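PDB 5GJO: Lysine/ornithine decarboxylase from Selenomonas ruminantium, which catalyses the pyridoxal-5'-phosphate-dependent decarboxylation of L-lysine to cadaverine and of L-ornithine to putrescine with similar efficiency. Local coordinates for residues A[262-273]-A[341-352]; A[36-44]-A[234-245]. The protein carries 2 engineered substitutions. All blocks are in the same frame, centred on the assembly; numbering follows the deposited sequence.

Contact 1. Residues A[262-273]-A[341-352]; sequences CGTAVNLVTSVI and IGDKVLVTEMGS
Leu-268 and Val-347 face each other as a hydrogen-bonded pair where strands 266-276 and 344-347 run antiparallel, in the beta domain that accompanies the cofactor-binding TIM barrel in class-II decarboxylases. Backbone bonds set the frame. Leu-268 N gives to Val-347 O at 2.7 Å and Val-347 N answers to Leu-268 O; Thr-270 and Val-345 repeat the exchange, and Val-272 N to Asp-343 O and Gly-342 N to Val-272 O carry it beyond the shorter strand. Val-266 O accepts from opposite faces of its plane, Met-350 N on one and Asn-267 ND2 on the other, the amide of Asn-267 being held also by Leu-7 N and Phe-5 O. Gly-351 must lack a side chain, because a beta carbon would collide with Cys-262 O, which its CA approaches to 3.3 Å.

Apolar contacts follow the alternation of the strands. The methyls Thr-270 CG2 and Val-345 CG2 lie side by side in a tight 3.5 Å contact, while Thr-270 OG1, anti to the backbone N (chi1 177°), turns to Asp-287. Beside them Leu-268 CB meets Met-350 SD at 3.8 Å, the flexible thioether fitting across the leucine.

Polar side chains act on the face of Val-269. Lys-344, bent at chi2 (77°) and chi4 (80°), curls its amine back to donate to Ser-271 OG at 2.8 Å and to Gly-342 O at 2.9 Å; Ser-271 OG also bonds Thr-21. A methionine at Lys-344 has no amine to bridge Ser-271 OG and Gly-342 O, which would probably leave the turn at Gly-342 freer to move. Near the cofactor, Ser-352 OG bonds Arg-259 O, and one water accepts from Cys-262 N and donates to Ser-352 OG, 2.8 Å from the latter.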
loop_
_atom_site.group_PDB
_atom_site.type_symbol
_atom_site.label_atom_id
_atom_site.label_comp_id
_atom_site.label_asym_id
_atom_site.label_seq_id
_atom_site.Cartn_x
_atom_site.Cartn_y
_atom_site.Cartn_z
ATOM N N CYS A 262 1.895 17.750 9.504
ATOM C CA CYS A 262 1.419 18.061 8.145
ATOM C C CYS A 262 -0.015 17.667 7.896
ATOM O O CYS A 262 -0.505 17.900 6.806
ATOM C CB CYS A 262 2.315 17.418 7.100
ATOM S SG CYS A 262 4.069 17.609 7.388
ATOM N N GLY A 263 -0.681 16.980 8.846
ATOM C CA GLY A 263 -1.972 16.424 8.553
ATOM C C GLY A 263 -2.945 17.443 8.030
ATOM O O GLY A 263 -3.648 17.211 7.013
ATOM N N THR A 264 -2.952 18.578 8.691
ATOM C CA THR A 264 -3.885 19.656 8.356
ATOM C C THR A 264 -3.275 20.667 7.316
ATOM O O THR A 264 -3.822 21.729 7.098
ATOM C CB THR A 264 -4.225 20.500 9.568
ATOM O OG1 THR A 264 -3.038 20.823 10.267
ATOM C CG2 THR A 264 -5.157 19.657 10.476
ATOM N N ALA A 265 -2.176 20.313 6.669
ATOM C CA ALA A 265 -1.502 21.166 5.728
ATOM C C ALA A 265 -1.578 20.725 4.273
ATOM O O ALA A 265 -0.902 21.310 3.440
ATOM C CB ALA A 265 -0.059 21.324 6.130
ATOM N N VAL A 266 -2.293 19.644 3.950
ATOM C CA VAL A 266 -2.286 19.025 2.641
ATOM C C VAL A 266 -3.728 18.710 2.206
ATOM O O VAL A 266 -4.544 18.255 3.061
ATOM C CB VAL A 266 -1.412 17.770 2.625
ATOM C CG1 VAL A 266 -1.353 17.180 1.227
ATOM C CG2 VAL A 266 -0.027 18.038 3.165
ATOM N N ASN A 267 -4.059 18.972 0.949
ATOM C CA ASN A 267 -5.349 18.628 0.365
ATOM C C ASN A 267 -5.083 17.748 -0.857
ATOM O O ASN A 267 -4.076 17.875 -1.478
ATOM C CB ASN A 267 -6.134 19.850 -0.134
ATOM C CG ASN A 267 -6.654 20.763 0.969
ATOM O OD1 ASN A 267 -7.303 21.753 0.682
ATOM N ND2 ASN A 267 -6.367 20.436 2.213
ATOM N N LEU A 268 -6.006 16.851 -1.158
ATOM C CA LEU A 268 -6.029 16.100 -2.402
ATOM C C LEU A 268 -7.034 16.640 -3.354
ATOM O O LEU A 268 -8.243 16.895 -2.972
ATOM C CB LEU A 268 -6.392 14.638 -2.163
ATOM C CG LEU A 268 -6.582 13.764 -3.377
ATOM C CD1 LEU A 268 -5.251 13.463 -4.058
ATOM C CD2 LEU A 268 -7.194 12.457 -2.844
ATOM N N VAL A 269 -6.629 16.800 -4.603
ATOM C CA VAL A 269 -7.548 17.172 -5.707
ATOM C C VAL A 269 -7.632 16.002 -6.687
ATOM O O VAL A 269 -6.596 15.532 -7.215
ATOM C CB VAL A 269 -7.091 18.414 -6.480
ATOM C CG1 VAL A 269 -8.136 18.809 -7.510
ATOM C CG2 VAL A 269 -6.872 19.606 -5.499
ATOM N N THR A 270 -8.828 15.528 -6.880
ATOM C CA THR A 270 -9.092 14.353 -7.707
ATOM C C THR A 270 -10.272 14.608 -8.608
ATOM O O THR A 270 -11.241 15.291 -8.200
ATOM C CB THR A 270 -9.144 13.084 -6.856
ATOM O OG1 THR A 270 -9.467 11.960 -7.676
ATOM C CG2 THR A 270 -10.195 13.171 -5.794
ATOM N N SER A 271 -10.243 14.054 -9.813
ATOM C CA SER A 271 -11.363 14.223 -10.768
ATOM C C SER A 271 -12.289 13.013 -10.784
ATOM O O SER A 271 -11.832 11.852 -10.651
ATOM C CB SER A 271 -10.855 14.412 -12.196
ATOM O OG SER A 271 -10.115 15.602 -12.288
ATOM N N VAL A 272 -13.551 13.314 -11.050
ATOM C CA VAL A 272 -14.552 12.306 -11.467
ATOM C C VAL A 272 -14.224 11.878 -12.912
ATOM O O VAL A 272 -14.220 12.675 -13.852
ATOM C CB VAL A 272 -16.021 12.843 -11.380
ATOM C CG1 VAL A 272 -17.054 11.769 -11.855
ATOM C CG2 VAL A 272 -16.271 13.303 -9.966
ATOM N N ILE A 273 -13.873 10.623 -13.051
ATOM C CA ILE A 273 -13.559 10.043 -14.357
ATOM C C ILE A 273 -14.697 9.192 -14.938
ATOM O O ILE A 273 -14.687 8.866 -16.133
ATOM C CB ILE A 273 -12.184 9.310 -14.427
ATOM C CG1 ILE A 273 -12.093 8.166 -13.442
ATOM C CG2 ILE A 273 -11.013 10.242 -14.187
ATOM C CD1 ILE A 273 -10.886 7.308 -13.691
ATOM N N ILE A 341 -18.607 13.765 -15.135
ATOM C CA ILE A 341 -17.238 13.470 -15.512
ATOM C C ILE A 341 -16.501 14.785 -15.735
ATOM O O ILE A 341 -17.058 15.729 -16.373
ATOM C CB ILE A 341 -17.183 12.622 -16.777
ATOM C CG1 ILE A 341 -17.689 11.227 -16.435
ATOM C CG2 ILE A 341 -15.738 12.570 -17.337
ATOM C CD1 ILE A 341 -17.768 10.293 -17.647
ATOM N N GLY A 342 -15.277 14.880 -15.177
ATOM C CA GLY A 342 -14.504 16.118 -15.281
ATOM C C GLY A 342 -14.617 17.054 -14.072
ATOM O O GLY A 342 -13.728 17.931 -13.897
ATOM N N ASP A 343 -15.657 16.887 -13.212
ATOM C CA ASP A 343 -15.780 17.648 -11.957
ATOM C C ASP A 343 -14.614 17.239 -11.042
ATOM O O ASP A 343 -14.156 16.067 -11.076
ATOM C CB ASP A 343 -17.111 17.419 -11.218
ATOM C CG ASP A 343 -18.350 18.035 -11.949
ATOM O OD1 ASP A 343 -18.168 18.817 -12.885
ATOM O OD2 ASP A 343 -19.469 17.717 -11.493
ATOM N N LYS A 344 -14.090 18.203 -10.300
ATOM C CA LYS A 344 -13.067 17.923 -9.316
ATOM C C LYS A 344 -13.705 17.909 -7.947
ATOM O O LYS A 344 -14.575 18.690 -7.671
ATOM C CB LYS A 344 -11.936 18.950 -9.354
ATOM C CG LYS A 344 -11.017 18.819 -10.556
ATOM C CD LYS A 344 -11.692 19.384 -11.780
ATOM C CE LYS A 344 -10.838 19.233 -13.015
ATOM N NZ LYS A 344 -10.869 17.881 -13.641
ATOM N N VAL A 345 -13.267 16.981 -7.122
ATOM C CA VAL A 345 -13.589 16.977 -5.719
ATOM C C VAL A 345 -12.334 17.223 -4.911
ATOM O O VAL A 345 -11.172 17.046 -5.408
ATOM C CB VAL A 345 -14.298 15.668 -5.242
ATOM C CG1 VAL A 345 -15.624 15.525 -5.977
ATOM C CG2 VAL A 345 -13.427 14.439 -5.351
ATOM N N LEU A 346 -12.584 17.619 -3.669
ATOM C CA LEU A 346 -11.492 18.004 -2.762
ATOM C C LEU A 346 -11.494 17.223 -1.487
ATOM O O LEU A 346 -12.524 17.129 -0.836
ATOM C CB LEU A 346 -11.568 19.507 -2.471
ATOM C CG LEU A 346 -10.543 20.125 -1.500
ATOM C CD1 LEU A 346 -9.178 20.246 -2.143
ATOM C CD2 LEU A 346 -10.997 21.514 -0.927
ATOM N N VAL A 347 -10.328 16.677 -1.090
ATOM C CA VAL A 347 -10.226 16.008 0.168
ATOM C C VAL A 347 -9.228 16.763 1.062
ATOM O O VAL A 347 -8.052 17.020 0.651
ATOM C CB VAL A 347 -9.780 14.533 0.046
ATOM C CG1 VAL A 347 -9.858 13.819 1.389
ATOM C CG2 VAL A 347 -10.674 13.828 -0.932
ATOM N N THR A 348 -9.677 17.140 2.251
ATOM C CA THR A 348 -8.888 18.017 3.177
ATOM C C THR A 348 -8.202 17.144 4.234
ATOM O O THR A 348 -8.542 15.955 4.330
ATOM C CB THR A 348 -9.679 19.186 3.797
ATOM O OG1 THR A 348 -10.881 18.697 4.484
ATOM C CG2 THR A 348 -10.022 20.136 2.720
ATOM N N GLU A 349 -7.288 17.713 5.018
ATOM C CA GLU A 349 -6.627 16.994 6.105
ATOM C C GLU A 349 -6.061 15.643 5.608
ATOM O O GLU A 349 -6.248 14.594 6.279
ATOM C CB GLU A 349 -7.565 16.808 7.321
ATOM C CG GLU A 349 -7.942 18.167 8.009
ATOM C CD GLU A 349 -9.010 18.934 7.281
ATOM O OE1 GLU A 349 -10.094 18.408 6.988
ATOM O OE2 GLU A 349 -8.795 20.112 6.960
ATOM N N MET A 350 -5.338 15.723 4.504
ATOM C CA MET A 350 -4.776 14.573 3.833
ATOM C C MET A 350 -3.253 14.450 3.915
ATOM O O MET A 350 -2.657 13.767 3.148
ATOM C CB MET A 350 -5.276 14.524 2.396
ATOM C CG MET A 350 -6.371 13.507 2.189
ATOM S SD MET A 350 -5.967 12.400 0.876
ATOM C CE MET A 350 -7.124 11.045 0.962
ATOM N N GLY A 351 -2.655 15.139 4.866
ATOM C CA GLY A 351 -1.257 15.266 4.921
ATOM C C GLY A 351 -0.474 14.122 5.536
ATOM O O GLY A 351 0.781 14.085 5.351
ATOM N N SER A 352 -1.120 13.239 6.276
ATOM C CA SER A 352 -0.366 12.257 7.067
ATOM C C SER A 352 -0.794 10.812 6.899
ATOM O O SER A 352 -1.974 10.517 6.932
ATOM C CB SER A 352 -0.420 12.567 8.551
ATOM O OG SER A 352 0.106 13.848 8.764
HETATM O O HOH W 1 2.601 15.030 9.055
#

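Contact 2. Residues A[36-44]-A[234-245]; sequences QFMRRHLPR and AAMMEAINKQID
The imidazole of His-41 is fixed at an edge and on both faces: its ND1 donates to Glu-238 OE2 at 2.7 Å, Ala-234 CB sits over one face in a CH-pi contact, and Arg-40 CG lies over the other. The bond is nearly straight (166°) and close to the ring plane, yet it takes the anti side of a carboxylate turned 74° from the ring. A histidine suits this rim, pairing a polar edge with a flat face for a small alanine methyl.

Where helix 28-41 ends, Asn-241 takes over. Its OD1 accepts from Arg-44 N at 2.9 Å, in the plane of the amide carbonyl, and thereby ties down the chain just after Pro-43, whose ring carbon CD rests against the same oxygen. Arg-44 folds back through bends at chi2 and chi3, laying its guanidinium against Ile-244 CG2 and placing NH2 2.9 Å from Asp-245 OD1 in a salt bridge; NH1 goes to Phe-248 O.

Beneath the polar rim the contact is apolar. Met-237, extended beyond CG, brings SD to the edge of the Phe-37 ring, 3.9 Å from CE1, a Met-aromatic contact, and its CE methyl touches Met-38 CE at 3.7 Å. Leu-42 sets CD1 against Ile-240 CG2 (3.9 Å) and Ile-244 CD1 (4.1 Å), one helical turn apart.

The axes of the segments 36-41 and 234-245 come within 9.4 Å at -44°. Helices 28-41 and 233-247 lead into the adjacent parallel strands 45-50 and 252-255, so their packing closes the helical layer where the first and last strands of the TIM barrel meet.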
loop_
_atom_site.group_PDB
_atom_site.type_symbol
_atom_site.label_atom_id
_atom_site.label_comp_id
_atom_site.label_asym_id
_atom_site.label_seq_id
_atom_site.Cartn_x
_atom_site.Cartn_y
_atom_site.Cartn_z
ATOM N N GLN A 36 5.173 26.072 14.885
ATOM C CA GLN A 36 5.185 27.162 15.875
ATOM C C GLN A 36 4.154 27.014 16.966
ATOM O O GLN A 36 4.437 27.376 18.096
ATOM C CB GLN A 36 5.050 28.535 15.216
ATOM C CG GLN A 36 6.284 28.854 14.350
ATOM C CD GLN A 36 7.706 28.739 15.035
ATOM O OE1 GLN A 36 7.886 28.781 16.283
ATOM N NE2 GLN A 36 8.720 28.562 14.195
ATOM N N PHE A 37 2.969 26.526 16.648
ATOM C CA PHE A 37 1.963 26.272 17.642
ATOM C C PHE A 37 2.499 25.264 18.688
ATOM O O PHE A 37 2.264 25.428 19.864
ATOM C CB PHE A 37 0.725 25.709 16.959
ATOM C CG PHE A 37 -0.441 25.397 17.850
ATOM C CD1 PHE A 37 -0.550 24.166 18.430
ATOM C CD2 PHE A 37 -1.486 26.308 17.999
ATOM C CE1 PHE A 37 -1.658 23.836 19.205
ATOM C CE2 PHE A 37 -2.621 25.970 18.736
ATOM C CZ PHE A 37 -2.699 24.724 19.341
ATOM N N MET A 38 3.162 24.222 18.236
ATOM C CA MET A 38 3.732 23.210 19.171
ATOM C C MET A 38 4.833 23.840 20.034
ATOM O O MET A 38 4.925 23.587 21.212
ATOM C CB MET A 38 4.268 21.963 18.446
ATOM C CG MET A 38 4.809 20.950 19.399
ATOM S SD MET A 38 5.021 19.342 18.556
ATOM C CE MET A 38 3.344 18.829 18.672
ATOM N N ARG A 39 5.679 24.661 19.447
ATOM C CA ARG A 39 6.695 25.426 20.207
ATOM C C ARG A 39 6.083 26.345 21.249
ATOM O O ARG A 39 6.654 26.469 22.342
ATOM C CB ARG A 39 7.657 26.186 19.248
ATOM C CG ARG A 39 8.537 25.357 18.330
ATOM C CD ARG A 39 9.331 24.239 19.045
ATOM N NE ARG A 39 10.316 24.847 19.937
ATOM C CZ ARG A 39 10.517 24.571 21.225
ATOM N NH1 ARG A 39 11.499 25.246 21.848
ATOM N NH2 ARG A 39 9.852 23.628 21.884
ATOM N N ARG A 40 4.993 27.004 20.903
ATOM C CA ARG A 40 4.238 27.849 21.805
ATOM C C ARG A 40 3.530 27.141 22.965
ATOM O O ARG A 40 3.585 27.601 24.072
ATOM C CB ARG A 40 3.241 28.648 20.987
ATOM C CG ARG A 40 2.407 29.666 21.707
ATOM C CD ARG A 40 1.371 30.249 20.744
ATOM N NE ARG A 40 1.982 30.610 19.473
ATOM C CZ ARG A 40 1.589 30.240 18.252
ATOM N NH1 ARG A 40 2.275 30.671 17.225
ATOM N NH2 ARG A 40 0.537 29.491 18.036
ATOM N N HIS A 41 2.890 26.014 22.694
ATOM C CA HIS A 41 2.068 25.321 23.701
ATOM C C HIS A 41 2.780 24.197 24.394
ATOM O O HIS A 41 2.357 23.779 25.447
ATOM C CB HIS A 41 0.757 24.825 23.072
ATOM C CG HIS A 41 -0.127 25.950 22.621
ATOM N ND1 HIS A 41 -0.702 26.824 23.503
ATOM C CD2 HIS A 41 -0.441 26.408 21.379
ATOM C CE1 HIS A 41 -1.365 27.764 22.833
ATOM N NE2 HIS A 41 -1.200 27.543 21.535
ATOM N N LEU A 42 3.844 23.723 23.783
ATOM C CA LEU A 42 4.622 22.655 24.343
ATOM C C LEU A 42 6.095 23.045 24.251
ATOM O O LEU A 42 6.882 22.352 23.667
ATOM C CB LEU A 42 4.301 21.352 23.585
ATOM C CG LEU A 42 4.869 20.027 24.074
ATOM C CD1 LEU A 42 4.613 19.754 25.537
ATOM C CD2 LEU A 42 4.345 18.888 23.220
ATOM N N PRO A 43 6.455 24.166 24.880
ATOM C CA PRO A 43 7.834 24.624 24.756
ATOM C C PRO A 43 8.898 23.686 25.307
ATOM O O PRO A 43 9.990 23.608 24.756
ATOM C CB PRO A 43 7.798 25.996 25.459
ATOM C CG PRO A 43 6.662 25.936 26.394
ATOM C CD PRO A 43 5.614 25.134 25.579
ATOM N N ARG A 44 8.582 22.943 26.346
ATOM C CA ARG A 44 9.555 22.049 26.963
ATOM C C ARG A 44 10.047 20.900 26.060
ATOM O O ARG A 44 11.112 20.364 26.287
ATOM C CB ARG A 44 9.038 21.513 28.302
ATOM C CG ARG A 44 9.032 22.534 29.434
ATOM C CD ARG A 44 10.420 23.106 29.730
ATOM N NE ARG A 44 11.424 22.066 29.807
ATOM C CZ ARG A 44 11.547 21.211 30.812
ATOM N NH1 ARG A 44 12.475 20.278 30.767
ATOM N NH2 ARG A 44 10.750 21.283 31.852
ATOM N N ALA A 234 -4.556 22.862 21.930
ATOM C CA ALA A 234 -3.841 23.708 22.798
ATOM C C ALA A 234 -3.895 23.183 24.256
ATOM O O ALA A 234 -2.872 23.149 24.941
ATOM C CB ALA A 234 -4.393 25.147 22.737
ATOM N N ALA A 235 -5.063 22.805 24.706
ATOM C CA ALA A 235 -5.202 22.341 26.102
ATOM C C ALA A 235 -4.444 21.052 26.289
ATOM O O ALA A 235 -3.752 20.885 27.349
ATOM C CB ALA A 235 -6.621 22.143 26.522
ATOM N N MET A 236 -4.552 20.144 25.314
ATOM C CA MET A 236 -3.708 18.918 25.378
ATOM C C MET A 236 -2.237 19.236 25.525
ATOM O O MET A 236 -1.531 18.705 26.459
ATOM C CB MET A 236 -3.929 18.019 24.171
ATOM C CG MET A 236 -2.990 16.817 24.117
ATOM S SD MET A 236 -3.316 15.825 22.622
ATOM C CE MET A 236 -4.465 14.565 23.196
ATOM N N MET A 237 -1.703 20.077 24.631
ATOM C CA MET A 237 -0.326 20.330 24.670
ATOM C C MET A 237 0.088 21.084 25.982
ATOM O O MET A 237 1.145 20.740 26.576
ATOM C CB MET A 237 0.103 21.157 23.462
ATOM C CG MET A 237 0.002 20.304 22.180
ATOM S SD MET A 237 0.682 21.200 20.789
ATOM C CE MET A 237 -0.024 20.104 19.524
ATOM N N GLU A 238 -0.716 22.032 26.424
ATOM C CA GLU A 238 -0.391 22.777 27.624
ATOM C C GLU A 238 -0.339 21.852 28.842
ATOM O O GLU A 238 0.480 22.027 29.695
ATOM C CB GLU A 238 -1.388 23.902 27.873
ATOM C CG GLU A 238 -1.404 24.992 26.824
ATOM C CD GLU A 238 -0.397 26.091 27.079
ATOM O OE1 GLU A 238 0.236 26.077 28.146
ATOM O OE2 GLU A 238 -0.225 26.955 26.202
ATOM N N ALA A 239 -1.259 20.900 28.908
ATOM C CA ALA A 239 -1.346 19.923 30.036
ATOM C C ALA A 239 -0.143 19.006 30.011
ATOM O O ALA A 239 0.448 18.732 31.081
ATOM C CB ALA A 239 -2.613 19.121 29.959
ATOM N N ILE A 240 0.291 18.592 28.843
ATOM C CA ILE A 240 1.547 17.809 28.738
ATOM C C ILE A 240 2.725 18.669 29.226
ATOM O O ILE A 240 3.600 18.231 30.034
ATOM C CB ILE A 240 1.713 17.253 27.362
ATOM C CG1 ILE A 240 0.628 16.243 27.008
ATOM C CG2 ILE A 240 3.042 16.580 27.149
ATOM C CD1 ILE A 240 0.504 15.943 25.527
ATOM N N ASN A 241 2.808 19.914 28.719
ATOM C CA ASN A 241 3.910 20.807 29.078
ATOM C C ASN A 241 3.932 21.038 30.606
ATOM O O ASN A 241 5.042 20.986 31.205
ATOM C CB ASN A 241 3.805 22.143 28.338
ATOM C CG ASN A 241 5.079 22.882 28.334
ATOM O OD1 ASN A 241 6.036 22.550 27.656
ATOM N ND2 ASN A 241 5.111 23.929 29.153
ATOM N N LYS A 242 2.745 21.197 31.192
ATOM C CA LYS A 242 2.592 21.485 32.638
ATOM C C LYS A 242 3.185 20.287 33.422
ATOM O O LYS A 242 3.944 20.470 34.435
ATOM C CB LYS A 242 1.157 21.781 33.021
ATOM C CG LYS A 242 0.976 22.184 34.477
ATOM C CD LYS A 242 -0.456 22.214 34.908
ATOM C CE LYS A 242 -0.565 22.882 36.263
ATOM N NZ LYS A 242 -2.002 23.095 36.628
ATOM N N GLN A 243 2.912 19.082 32.954
ATOM C CA GLN A 243 3.362 17.900 33.645
ATOM C C GLN A 243 4.853 17.714 33.448
ATOM O O GLN A 243 5.588 17.219 34.349
ATOM C CB GLN A 243 2.580 16.667 33.173
ATOM C CG GLN A 243 2.922 15.363 33.906
ATOM C CD GLN A 243 2.081 15.155 35.145
ATOM O OE1 GLN A 243 1.772 16.091 35.847
ATOM N NE2 GLN A 243 1.612 13.946 35.352
ATOM N N ILE A 244 5.392 18.133 32.308
ATOM C CA ILE A 244 6.818 18.082 32.125
ATOM C C ILE A 244 7.535 19.120 33.011
ATOM O O ILE A 244 8.568 18.811 33.592
ATOM C CB ILE A 244 7.231 18.323 30.645
ATOM C CG1 ILE A 244 6.755 17.167 29.730
ATOM C CG2 ILE A 244 8.735 18.488 30.485
ATOM C CD1 ILE A 244 6.674 17.555 28.307
ATOM N N ASP A 245 6.990 20.324 33.106
ATOM C CA ASP A 245 7.607 21.307 34.038
ATOM C C ASP A 245 7.583 20.811 35.505
ATOM O O ASP A 245 8.534 21.055 36.264
ATOM C CB ASP A 245 6.989 22.665 33.920
ATOM C CG ASP A 245 7.742 23.587 32.967
ATOM O OD1 ASP A 245 8.948 23.364 32.706
ATOM O OD2 ASP A 245 7.085 24.594 32.539
HETATM O O HOH W 2 2.694 25.823 27.490
#

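How the contacts relate
Contact 1 is almost wholly buried in the beta domain, whereas contact 2 lies on the outer layer of the barrel, partly buried, with an apolar inner side and a polar rim; their centres are 31 Å apart. The chemistry follows: backbone hydrogen bonds dominate 262-273 with 341-352, while side chains of 234-245 do nearly all the work in contact 2, with one salt bridge and a His-carboxylate hydrogen bond at the rim. They share neighbours all the same. Helix 28-41, which supplies contact 2, also packs through Val-31 on Cys-262 of contact 1, and Tyr-260 touches Phe-37, Met-38 and Met-237. Both approach the cofactor, the side chains of Ser-352 and Met-38 lying about 6 and 8 Å from bound pyridoxal phosphate.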